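Local structure of N-acylglucosamine 2-epimerase (Marinomonas mediterranea, 5X32) at residues N151-Y156 with N225-D230; F35-D40 with P47-L52; L278-Y283 with E331-Q336. The protein catalyses the reversible isomerization of D-mannose to D-fructose and, less efficiently, acts on D-lyxose, working as a monomer of the N-acylglucosamine 2-epimerase family. One frame throughout, in Å; residues are numbered along the deposited sequence.

Contact 1 (N151-Y156 with N225-D230); sequences NKHGLY and NDWQID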
loop_
_atom_site.group_PDB
_atom_site.type_symbol
_atom_site.label_atom_id
_atom_site.label_comp_id
_atom_site.label_asym_id
_atom_site.label_seq_id
_atom_site.Cartn_x
_atom_site.Cartn_y
_atom_site.Cartn_z
ATOM N N ASN A 151 -7.323 -21.127 -8.503
ATOM C CA ASN A 151 -6.974 -21.244 -9.910
ATOM C C ASN A 151 -8.118 -21.071 -10.904
ATOM O O ASN A 151 -7.898 -20.568 -12.005
ATOM C CB ASN A 151 -6.297 -22.586 -10.160
ATOM C CG ASN A 151 -5.507 -22.595 -11.457
ATOM O OD1 ASN A 151 -4.305 -22.308 -11.477
ATOM N ND2 ASN A 151 -6.184 -22.926 -12.554
ATOM N N LYS A 152 -9.334 -21.444 -10.527
ATOM C CA LYS A 152 -10.421 -21.402 -11.492
ATOM C C LYS A 152 -10.937 -19.971 -11.703
ATOM O O LYS A 152 -11.634 -19.683 -12.691
ATOM C CB LYS A 152 -11.561 -22.324 -11.030
ATOM C CG LYS A 152 -12.974 -21.779 -11.232
ATOM C CD LYS A 152 -14.034 -22.548 -10.456
ATOM C CE LYS A 152 -15.436 -22.006 -10.732
ATOM N NZ LYS A 152 -16.281 -22.145 -9.514
ATOM N N HIS A 153 -10.533 -19.062 -10.815
ATOM C CA HIS A 153 -10.884 -17.645 -10.939
ATOM C C HIS A 153 -9.677 -16.761 -11.185
ATOM O O HIS A 153 -9.824 -15.590 -11.529
ATOM C CB HIS A 153 -11.616 -17.171 -9.699
ATOM C CG HIS A 153 -12.970 -17.779 -9.536
ATOM N ND1 HIS A 153 -14.080 -17.305 -10.199
ATOM C CD2 HIS A 153 -13.396 -18.814 -8.777
ATOM C CE1 HIS A 153 -15.134 -18.025 -9.857
ATOM N NE2 HIS A 153 -14.746 -18.947 -8.996
ATOM N N GLY A 154 -8.491 -17.310 -10.953
ATOM C CA GLY A 154 -7.264 -16.581 -11.186
ATOM C C GLY A 154 -7.090 -15.507 -10.137
ATOM O O GLY A 154 -6.430 -14.494 -10.384
ATOM N N LEU A 155 -7.676 -15.733 -8.962
ATOM C CA LEU A 155 -7.598 -14.777 -7.866
ATOM C C LEU A 155 -7.288 -15.475 -6.561
ATOM O O LEU A 155 -7.344 -16.697 -6.480
ATOM C CB LEU A 155 -8.910 -14.004 -7.748
ATOM C CG LEU A 155 -9.153 -13.060 -8.923
ATOM C CD1 LEU A 155 -10.572 -12.501 -8.938
ATOM C CD2 LEU A 155 -8.114 -11.937 -8.871
ATOM N N TYR A 156 -6.982 -14.691 -5.531
ATOM C CA TYR A 156 -6.789 -15.217 -4.185
ATOM C C TYR A 156 -8.011 -14.891 -3.338
ATOM O O TYR A 156 -8.555 -13.783 -3.408
ATOM C CB TYR A 156 -5.554 -14.621 -3.532
ATOM C CG TYR A 156 -4.231 -15.015 -4.128
ATOM C CD1 TYR A 156 -3.568 -16.156 -3.699
ATOM C CD2 TYR A 156 -3.627 -14.230 -5.103
ATOM C CE1 TYR A 156 -2.342 -16.507 -4.225
ATOM C CE2 TYR A 156 -2.402 -14.574 -5.638
ATOM C CZ TYR A 156 -1.764 -15.713 -5.193
ATOM O OH TYR A 156 -0.544 -16.057 -5.725
ATOM N N ASN A 225 -18.283 -15.357 -2.970
ATOM C CA ASN A 225 -17.342 -16.451 -3.236
ATOM C C ASN A 225 -17.459 -16.989 -4.666
ATOM O O ASN A 225 -16.658 -17.832 -5.064
ATOM C CB ASN A 225 -17.484 -17.590 -2.216
ATOM C CG ASN A 225 -18.903 -18.073 -2.062
ATOM O OD1 ASN A 225 -19.857 -17.292 -2.154
ATOM N ND2 ASN A 225 -19.057 -19.373 -1.806
ATOM N N ASP A 226 -18.443 -16.494 -5.427
ATOM C CA ASP A 226 -18.518 -16.750 -6.868
ATOM C C ASP A 226 -17.607 -15.805 -7.631
ATOM O O ASP A 226 -17.313 -16.035 -8.803
ATOM C CB ASP A 226 -19.924 -16.462 -7.421
ATOM C CG ASP A 226 -20.989 -17.358 -6.865
ATOM O OD1 ASP A 226 -20.649 -18.457 -6.369
ATOM O OD2 ASP A 226 -22.177 -16.941 -6.941
ATOM N N TRP A 227 -17.139 -14.776 -6.927
ATOM C CA TRP A 227 -16.477 -13.613 -7.518
ATOM C C TRP A 227 -17.485 -12.847 -8.382
ATOM O O TRP A 227 -17.118 -12.197 -9.361
ATOM C CB TRP A 227 -15.223 -13.979 -8.306
ATOM C CG TRP A 227 -14.019 -14.194 -7.429
ATOM C CD1 TRP A 227 -13.452 -15.383 -7.097
ATOM C CD2 TRP A 227 -13.238 -13.182 -6.775
ATOM N NE1 TRP A 227 -12.358 -15.180 -6.284
ATOM C CE2 TRP A 227 -12.207 -13.836 -6.074
ATOM C CE3 TRP A 227 -13.306 -11.786 -6.721
ATOM C CZ2 TRP A 227 -11.255 -13.142 -5.321
ATOM C CZ3 TRP A 227 -12.362 -11.097 -5.971
ATOM C CH2 TRP A 227 -11.347 -11.776 -5.286
ATOM N N GLN A 228 -18.757 -12.932 -7.996
ATOM C CA GLN A 228 -19.787 -12.027 -8.502
ATOM C C GLN A 228 -19.875 -10.808 -7.590
ATOM O O GLN A 228 -19.519 -10.882 -6.417
ATOM C CB GLN A 228 -21.146 -12.727 -8.583
ATOM C CG GLN A 228 -21.276 -13.756 -9.715
ATOM C CD GLN A 228 -21.071 -13.144 -11.109
ATOM O OE1 GLN A 228 -20.035 -13.359 -11.750
ATOM N NE2 GLN A 228 -22.056 -12.364 -11.571
ATOM N N ILE A 229 -20.363 -9.687 -8.103
ATOM C CA ILE A 229 -20.368 -8.480 -7.294
ATOM C C ILE A 229 -21.402 -8.530 -6.182
ATOM O O ILE A 229 -22.589 -8.755 -6.417
ATOM C CB ILE A 229 -20.604 -7.222 -8.133
ATOM C CG1 ILE A 229 -19.318 -6.841 -8.860
ATOM C CG2 ILE A 229 -21.016 -6.047 -7.247
ATOM C CD1 ILE A 229 -19.301 -5.391 -9.341
ATOM N N ASP A 230 -20.910 -8.306 -4.965
ATOM C CA ASP A 230 -21.741 -8.100 -3.789
ATOM C C ASP A 230 -22.091 -6.622 -3.649
ATOM O O ASP A 230 -21.243 -5.815 -3.262
ATOM C CB ASP A 230 -21.010 -8.589 -2.535
ATOM C CG ASP A 230 -21.921 -8.665 -1.316
ATOM O OD1 ASP A 230 -23.024 -8.062 -1.340
ATOM O OD2 ASP A 230 -21.535 -9.335 -0.327
#
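The indole of W227 reaches across to the 151-156 turn and meets two side chains there in quite different attitudes. In all three residues, H153, L155 and W227, CG lies beside the backbone N, anti to the carbonyl carbon. L155 comes over one face of the six-membered ring: its CD1 lies 3.4 Å from the W227 ring centroid, 7° off the normal, a CH-pi contact over the face. The leucine CB follows at the rim, 3.5 Å from W227 CZ2. A branched aliphatic chain suits this place because one methyl can sit centrally on the ring. H153 is set differently. Its imidazole plane is tilted 47° from the indole, so the pair is neither a stack nor a T, and W227 CD1 lies over the rim of one imidazole face, 3.5 Å from H153 CG. K152 CG covers the opposite face.

Within the (alpha/alpha)6 barrel of this family, the turn between strands 149-150 and 155-160 here meets the loop after strand 222-223. Helices 173-190 and 193-212 lie beside it, touching L155 through N176, N205, I206 and Q210. Glycine suits position 154, where phi is positive (72°). W227 is likewise at positive phi, and its NE1 makes a weak hydrogen bond to E150 OE1. Tryptophan fits because its broad ring offers a face to L155 and an edge to Y156 O, which approaches W227 CZ2 to 3.4 Å near the ring plane. D226 O stands obliquely to the imidazole, 3.1 Å from H153 CE1.

Contact 2 (F35-D40 with P47-L52); sequences FQFFKD and PNTRHL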
loop_
_atom_site.group_PDB
_atom_site.type_symbol
_atom_site.label_atom_id
_atom_site.label_comp_id
_atom_site.label_asym_id
_atom_site.label_seq_id
_atom_site.Cartn_x
_atom_site.Cartn_y
_atom_site.Cartn_z
ATOM N N PHE A 35 7.189 -0.185 17.707
ATOM C CA PHE A 35 5.969 0.428 18.214
ATOM C C PHE A 35 5.138 0.872 17.005
ATOM O O PHE A 35 5.680 1.206 15.938
ATOM C CB PHE A 35 6.283 1.608 19.146
ATOM C CG PHE A 35 7.135 1.235 20.350
ATOM C CD1 PHE A 35 6.608 0.474 21.386
ATOM C CD2 PHE A 35 8.460 1.633 20.425
ATOM C CE1 PHE A 35 7.384 0.129 22.491
ATOM C CE2 PHE A 35 9.238 1.294 21.512
ATOM C CZ PHE A 35 8.702 0.535 22.549
ATOM N N GLN A 36 3.820 0.805 17.138
ATOM C CA GLN A 36 2.974 0.937 15.970
ATOM C C GLN A 36 1.817 1.937 16.147
ATOM O O GLN A 36 0.925 2.047 15.291
ATOM C CB GLN A 36 2.442 -0.447 15.578
ATOM C CG GLN A 36 3.545 -1.407 15.127
ATOM C CD GLN A 36 3.036 -2.804 14.769
ATOM O OE1 GLN A 36 1.844 -3.101 14.871
ATOM N NE2 GLN A 36 3.936 -3.643 14.281
ATOM N N PHE A 37 1.877 2.721 17.215
ATOM C CA PHE A 37 0.800 3.653 17.505
ATOM C C PHE A 37 1.371 5.003 17.924
ATOM O O PHE A 37 1.820 5.186 19.058
ATOM C CB PHE A 37 -0.116 3.105 18.601
ATOM C CG PHE A 37 -0.999 1.959 18.163
ATOM C CD1 PHE A 37 -0.508 0.659 18.106
ATOM C CD2 PHE A 37 -2.343 2.178 17.859
ATOM C CE1 PHE A 37 -1.330 -0.396 17.733
ATOM C CE2 PHE A 37 -3.173 1.132 17.481
ATOM C CZ PHE A 37 -2.673 -0.153 17.424
ATOM N N PHE A 38 1.289 5.972 17.021
ATOM C CA PHE A 38 1.961 7.233 17.243
ATOM C C PHE A 38 0.991 8.395 17.250
ATOM O O PHE A 38 0.085 8.497 16.412
ATOM C CB PHE A 38 3.023 7.443 16.168
ATOM C CG PHE A 38 4.018 6.330 16.087
ATOM C CD1 PHE A 38 5.140 6.324 16.893
ATOM C CD2 PHE A 38 3.817 5.268 15.222
ATOM C CE1 PHE A 38 6.051 5.294 16.835
ATOM C CE2 PHE A 38 4.733 4.230 15.149
ATOM C CZ PHE A 38 5.849 4.249 15.960
ATOM N N LYS A 39 1.236 9.291 18.192
ATOM C CA LYS A 39 0.513 10.534 18.313
ATOM C C LYS A 39 1.083 11.512 17.294
ATOM O O LYS A 39 2.156 11.270 16.745
ATOM C CB LYS A 39 0.670 11.055 19.746
ATOM C CG LYS A 39 -0.617 11.411 20.434
ATOM C CD LYS A 39 -1.423 10.207 20.839
ATOM C CE LYS A 39 -2.868 10.625 21.025
ATOM N NZ LYS A 39 -3.667 9.591 21.710
ATOM N N ASP A 40 0.381 12.606 17.024
ATOM C CA ASP A 40 0.925 13.618 16.117
ATOM C C ASP A 40 2.347 14.052 16.491
ATOM O O ASP A 40 3.190 14.248 15.613
ATOM C CB ASP A 40 0.032 14.862 16.046
ATOM C CG ASP A 40 -1.288 14.626 15.284
ATOM O OD1 ASP A 40 -1.365 13.691 14.451
ATOM O OD2 ASP A 40 -2.238 15.420 15.494
ATOM N N PRO A 47 2.111 0.913 23.172
ATOM C CA PRO A 47 3.398 0.239 22.934
ATOM C C PRO A 47 3.280 -1.275 22.885
ATOM O O PRO A 47 4.226 -1.962 22.495
ATOM C CB PRO A 47 4.226 0.642 24.149
ATOM C CG PRO A 47 3.212 0.771 25.233
ATOM C CD PRO A 47 1.969 1.331 24.579
ATOM N N ASN A 48 2.104 -1.792 23.197
ATOM C CA ASN A 48 1.953 -3.226 23.235
ATOM C C ASN A 48 1.301 -3.822 22.004
ATOM O O ASN A 48 1.838 -4.741 21.404
ATOM C CB ASN A 48 1.139 -3.612 24.469
ATOM C CG ASN A 48 1.824 -3.219 25.756
ATOM O OD1 ASN A 48 3.044 -3.385 25.905
ATOM N ND2 ASN A 48 1.048 -2.715 26.702
ATOM N N THR A 49 0.181 -3.257 21.583
ATOM C CA THR A 49 -0.545 -3.840 20.477
ATOM C C THR A 49 0.231 -3.728 19.180
ATOM O O THR A 49 0.696 -2.663 18.800
ATOM C CB THR A 49 -1.908 -3.183 20.337
ATOM O OG1 THR A 49 -2.615 -3.357 21.568
ATOM C CG2 THR A 49 -2.712 -3.827 19.212
ATOM N N ARG A 50 0.369 -4.856 18.505
ATOM C CA ARG A 50 1.054 -4.883 17.236
ATOM C C ARG A 50 0.323 -5.670 16.180
ATOM O O ARG A 50 -0.327 -6.693 16.446
ATOM C CB ARG A 50 2.480 -5.388 17.404
ATOM C CG ARG A 50 3.316 -4.298 18.017
ATOM C CD ARG A 50 4.533 -4.777 18.706
ATOM N NE ARG A 50 4.859 -3.877 19.807
ATOM C CZ ARG A 50 6.097 -3.583 20.169
ATOM N NH1 ARG A 50 7.119 -4.096 19.496
ATOM N NH2 ARG A 50 6.305 -2.760 21.182
ATOM N N HIS A 51 0.447 -5.149 14.968
ATOM C CA HIS A 51 -0.282 -5.663 13.826
ATOM C C HIS A 51 0.691 -6.051 12.735
ATOM O O HIS A 51 1.659 -5.334 12.463
ATOM C CB HIS A 51 -1.264 -4.615 13.304
ATOM C CG HIS A 51 -2.284 -5.158 12.359
ATOM N ND1 HIS A 51 -1.957 -5.649 11.113
ATOM C CD2 HIS A 51 -3.628 -5.273 12.471
ATOM C CE1 HIS A 51 -3.053 -6.072 10.509
ATOM N NE2 HIS A 51 -4.081 -5.850 11.308
ATOM N N LEU A 52 0.399 -7.169 12.085
ATOM C CA LEU A 52 1.268 -7.688 11.051
ATOM C C LEU A 52 1.528 -6.634 9.964
ATOM O O LEU A 52 2.664 -6.503 9.493
ATOM C CB LEU A 52 0.638 -8.931 10.429
ATOM C CG LEU A 52 1.442 -9.640 9.350
ATOM C CD1 LEU A 52 2.763 -10.173 9.955
ATOM C CD2 LEU A 52 0.597 -10.719 8.738
#
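Two partners grip NH2 of R50. The carbonyl O of P47 lies 2.6 Å from R50 NH2, almost straight along the N-H (171°) and within the guanidinium plane, and D29 OD2 completes the hold with a salt bridge. R50 NE adds a weak bond to the same P47 carbonyl, so the arginine closes the bend ahead of its own strand; arginine suits the place, being long and carrying several N-H groups. F35 lies alongside it, ring and guanidinium planes 68° apart, and also packs CE1 against P47 CB at 3.6 Å.

Q36 meets one residue with both ends of its amide. Extended beyond CG, it brings OE1 to 2.5 Å from H51 N, which lies in the amide plane on a lone pair, while Q36 NE2 gives a weak bond to H51 O. A glutamine suits the place, offering an acceptor and a donor to the backbone of a strand end. F37 turns its edge to the strand, CE1 3.2 Å from T49 O.

Strand 49-51 leads directly into helix 52-69. It is an edge strand of the five-stranded antiparallel sheet and pairs with strand 99-101 through R50 and L100; H51 then N-caps the helix, its ND1 accepting from V53 N. Q36 rests on S54 and F38 on F58 of that helix, while R50 touches Y84 of helix 72-89.

Contact 3 (L278-Y283 with E331-Q336); sequences LFDLAY and ETYYKQ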
loop_
_atom_site.group_PDB
_atom_site.type_symbol
_atom_site.label_atom_id
_atom_site.label_comp_id
_atom_site.label_asym_id
_atom_site.label_seq_id
_atom_site.Cartn_x
_atom_site.Cartn_y
_atom_site.Cartn_z
ATOM N N LEU A 278 -9.277 4.642 -15.498
ATOM C CA LEU A 278 -9.487 4.576 -14.053
ATOM C C LEU A 278 -9.084 5.873 -13.389
ATOM O O LEU A 278 -9.839 6.415 -12.584
ATOM C CB LEU A 278 -8.714 3.415 -13.433
ATOM C CG LEU A 278 -9.258 2.034 -13.790
ATOM C CD1 LEU A 278 -8.353 0.944 -13.251
ATOM C CD2 LEU A 278 -10.665 1.883 -13.232
ATOM N N PHE A 279 -7.903 6.385 -13.715
ATOM C CA PHE A 279 -7.496 7.618 -13.063
ATOM C C PHE A 279 -8.430 8.774 -13.420
ATOM O O PHE A 279 -8.892 9.475 -12.520
ATOM C CB PHE A 279 -6.066 7.998 -13.431
ATOM C CG PHE A 279 -5.557 9.200 -12.690
ATOM C CD1 PHE A 279 -4.801 9.048 -11.534
ATOM C CD2 PHE A 279 -5.829 10.485 -13.150
ATOM C CE1 PHE A 279 -4.331 10.163 -10.841
ATOM C CE2 PHE A 279 -5.382 11.596 -12.461
ATOM C CZ PHE A 279 -4.627 11.438 -11.306
ATOM N N ASP A 280 -8.722 8.960 -14.711
ATOM C CA ASP A 280 -9.550 10.097 -15.127
ATOM C C ASP A 280 -10.890 10.053 -14.420
ATOM O O ASP A 280 -11.340 11.051 -13.844
ATOM C CB ASP A 280 -9.774 10.106 -16.641
ATOM C CG ASP A 280 -8.501 10.402 -17.417
ATOM O OD1 ASP A 280 -7.553 10.967 -16.810
ATOM O OD2 ASP A 280 -8.462 10.094 -18.635
ATOM N N LEU A 281 -11.506 8.877 -14.456
ATOM C CA LEU A 281 -12.805 8.664 -13.835
ATOM C C LEU A 281 -12.768 8.893 -12.315
ATOM O O LEU A 281 -13.617 9.622 -11.773
ATOM C CB LEU A 281 -13.309 7.260 -14.163
ATOM C CG LEU A 281 -14.809 7.129 -14.405
ATOM C CD1 LEU A 281 -15.323 8.291 -15.228
ATOM C CD2 LEU A 281 -15.082 5.837 -15.112
ATOM N N ALA A 282 -11.811 8.257 -11.632
ATOM C CA ALA A 282 -11.704 8.377 -10.173
ATOM C C ALA A 282 -11.471 9.819 -9.762
ATOM O O ALA A 282 -12.244 10.387 -8.992
ATOM C CB ALA A 282 -10.578 7.501 -9.625
ATOM N N TYR A 283 -10.441 10.433 -10.330
ATOM C CA TYR A 283 -10.102 11.792 -9.961
ATOM C C TYR A 283 -11.287 12.714 -10.223
ATOM O O TYR A 283 -11.675 13.497 -9.347
ATOM C CB TYR A 283 -8.858 12.276 -10.715
ATOM C CG TYR A 283 -8.393 13.673 -10.307
ATOM C CD1 TYR A 283 -9.006 14.821 -10.827
ATOM C CD2 TYR A 283 -7.347 13.844 -9.404
ATOM C CE1 TYR A 283 -8.587 16.089 -10.461
ATOM C CE2 TYR A 283 -6.916 15.107 -9.031
ATOM C CZ TYR A 283 -7.537 16.229 -9.560
ATOM O OH TYR A 283 -7.122 17.491 -9.191
ATOM N N GLU A 331 -0.110 17.065 -20.245
ATOM C CA GLU A 331 0.188 17.993 -19.145
ATOM C C GLU A 331 -0.941 18.074 -18.135
ATOM O O GLU A 331 -0.777 18.624 -17.039
ATOM C CB GLU A 331 0.494 19.386 -19.675
ATOM C CG GLU A 331 1.864 19.485 -20.292
ATOM C CD GLU A 331 2.932 19.694 -19.253
ATOM O OE1 GLU A 331 2.625 20.339 -18.224
ATOM O OE2 GLU A 331 4.066 19.192 -19.446
ATOM N N THR A 332 -2.075 17.493 -18.494
ATOM C CA THR A 332 -3.176 17.339 -17.559
ATOM C C THR A 332 -2.728 16.598 -16.299
ATOM O O THR A 332 -3.023 17.021 -15.169
ATOM C CB THR A 332 -4.326 16.570 -18.213
ATOM O OG1 THR A 332 -4.824 17.342 -19.307
ATOM C CG2 THR A 332 -5.443 16.318 -17.219
ATOM N N TYR A 333 -2.008 15.495 -16.490
ATOM C CA TYR A 333 -1.633 14.672 -15.360
ATOM C C TYR A 333 -0.575 15.392 -14.532
ATOM O O TYR A 333 -0.618 15.349 -13.310
ATOM C CB TYR A 333 -1.139 13.301 -15.830
ATOM C CG TYR A 333 -2.226 12.537 -16.531
ATOM C CD1 TYR A 333 -3.414 12.250 -15.875
ATOM C CD2 TYR A 333 -2.099 12.145 -17.869
ATOM C CE1 TYR A 333 -4.429 11.569 -16.508
ATOM C CE2 TYR A 333 -3.116 11.459 -18.512
ATOM C CZ TYR A 333 -4.279 11.176 -17.822
ATOM O OH TYR A 333 -5.321 10.507 -18.417
ATOM N N TYR A 334 0.333 16.108 -15.183
ATOM C CA TYR A 334 1.300 16.895 -14.434
ATOM C C TYR A 334 0.562 17.881 -13.539
ATOM O O TYR A 334 0.823 17.953 -12.330
ATOM C CB TYR A 334 2.249 17.632 -15.378
ATOM C CG TYR A 334 3.255 18.514 -14.679
ATOM C CD1 TYR A 334 4.370 17.978 -14.045
ATOM C CD2 TYR A 334 3.068 19.894 -14.623
ATOM C CE1 TYR A 334 5.290 18.804 -13.394
ATOM C CE2 TYR A 334 3.969 20.719 -13.977
ATOM C CZ TYR A 334 5.077 20.174 -13.359
ATOM O OH TYR A 334 5.972 21.001 -12.716
ATOM N N LYS A 335 -0.385 18.615 -14.124
ATOM C CA LYS A 335 -1.148 19.596 -13.361
ATOM C C LYS A 335 -1.880 18.960 -12.188
ATOM O O LYS A 335 -1.996 19.567 -11.112
ATOM C CB LYS A 335 -2.127 20.333 -14.250
ATOM C CG LYS A 335 -1.501 21.561 -14.873
ATOM C CD LYS A 335 -2.488 22.376 -15.692
ATOM C CE LYS A 335 -2.584 21.791 -17.064
ATOM N NZ LYS A 335 -1.190 21.716 -17.584
ATOM N N GLN A 336 -2.382 17.745 -12.393
ATOM C CA GLN A 336 -3.137 17.072 -11.342
ATOM C C GLN A 336 -2.229 16.580 -10.218
ATOM O O GLN A 336 -2.612 16.567 -9.050
ATOM C CB GLN A 336 -3.944 15.925 -11.929
ATOM C CG GLN A 336 -5.208 16.404 -12.587
ATOM C CD GLN A 336 -5.853 15.347 -13.442
ATOM O OE1 GLN A 336 -5.169 14.497 -14.018
ATOM N NE2 GLN A 336 -7.178 15.356 -13.489
#
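Helices 278-283 and 331-336 run in broadly the same direction, inclined at 45°, and their axes come no nearer than 12.5 Å. Such a widely spaced pair, running roughly the same way, is consistent with neighbouring outer helices of the (alpha/alpha)6 barrel of this family, and long or aromatic side chains bridge it. F279 and Y333 pass alongside one another, pointed opposite ways, and meet in an offset edge-to-face contact, the Y333 edge toward the F279 face, with planes at 80° and centroids 5.7 Å apart. Beyond this, the tyrosine hydroxyl donates to D280: Y333 OH lies 2.8 Å from D280 OD1, on the syn lone pair, and the carboxylate is nearly coplanar with the phenol ring. Tyrosine thus joins an apolar flank to a polar tip, matching the buried phenylalanine and the more exposed aspartate that follow one another on the opposing helix. An alanine here, lacking ring and hydroxyl, would probably loosen the packing around F279 and leave the D280 carboxylate less firmly placed.

F279 also reaches A321, L324 and T253, joining this pair to helices 311-328 and 249-265. One turn on, Q336 extends between two rings. Its OE1 meets the edge of F279, 3.3 Å from CE2, where C-H groups would suit a carbonyl oxygen. The Y283 ring, which W287 stacks against and whose OH bonds T339 OG1, receives Q336 CG over its face, 4.1 Å from the ring centroid in a CH-pi contact; Q336 NE2 lies over the rim of that face, 3.3 Å from Y283 CD1.

In the fold
From the N terminus, contact 2 comes first, closing a loop of six residues that folds the chain back onto strand 49-51 at the edge of the five-stranded sheet. Contact 1 follows, spanning 68 mostly helical residues and tying a turn of that same sheet to the loop after strand 222-223. Contact 3 closes last, joining helices 271-286 and 331-347 across 47 residues that include helix 311-328. The three are in series along the chain, neither nesting nor crossing. Contacts 2 and 3 lie on opposite sides of the chain's centre, their nearest atoms about 24 Å apart, whereas contacts 1 and 3 approach to about 12 Å between nearest atoms.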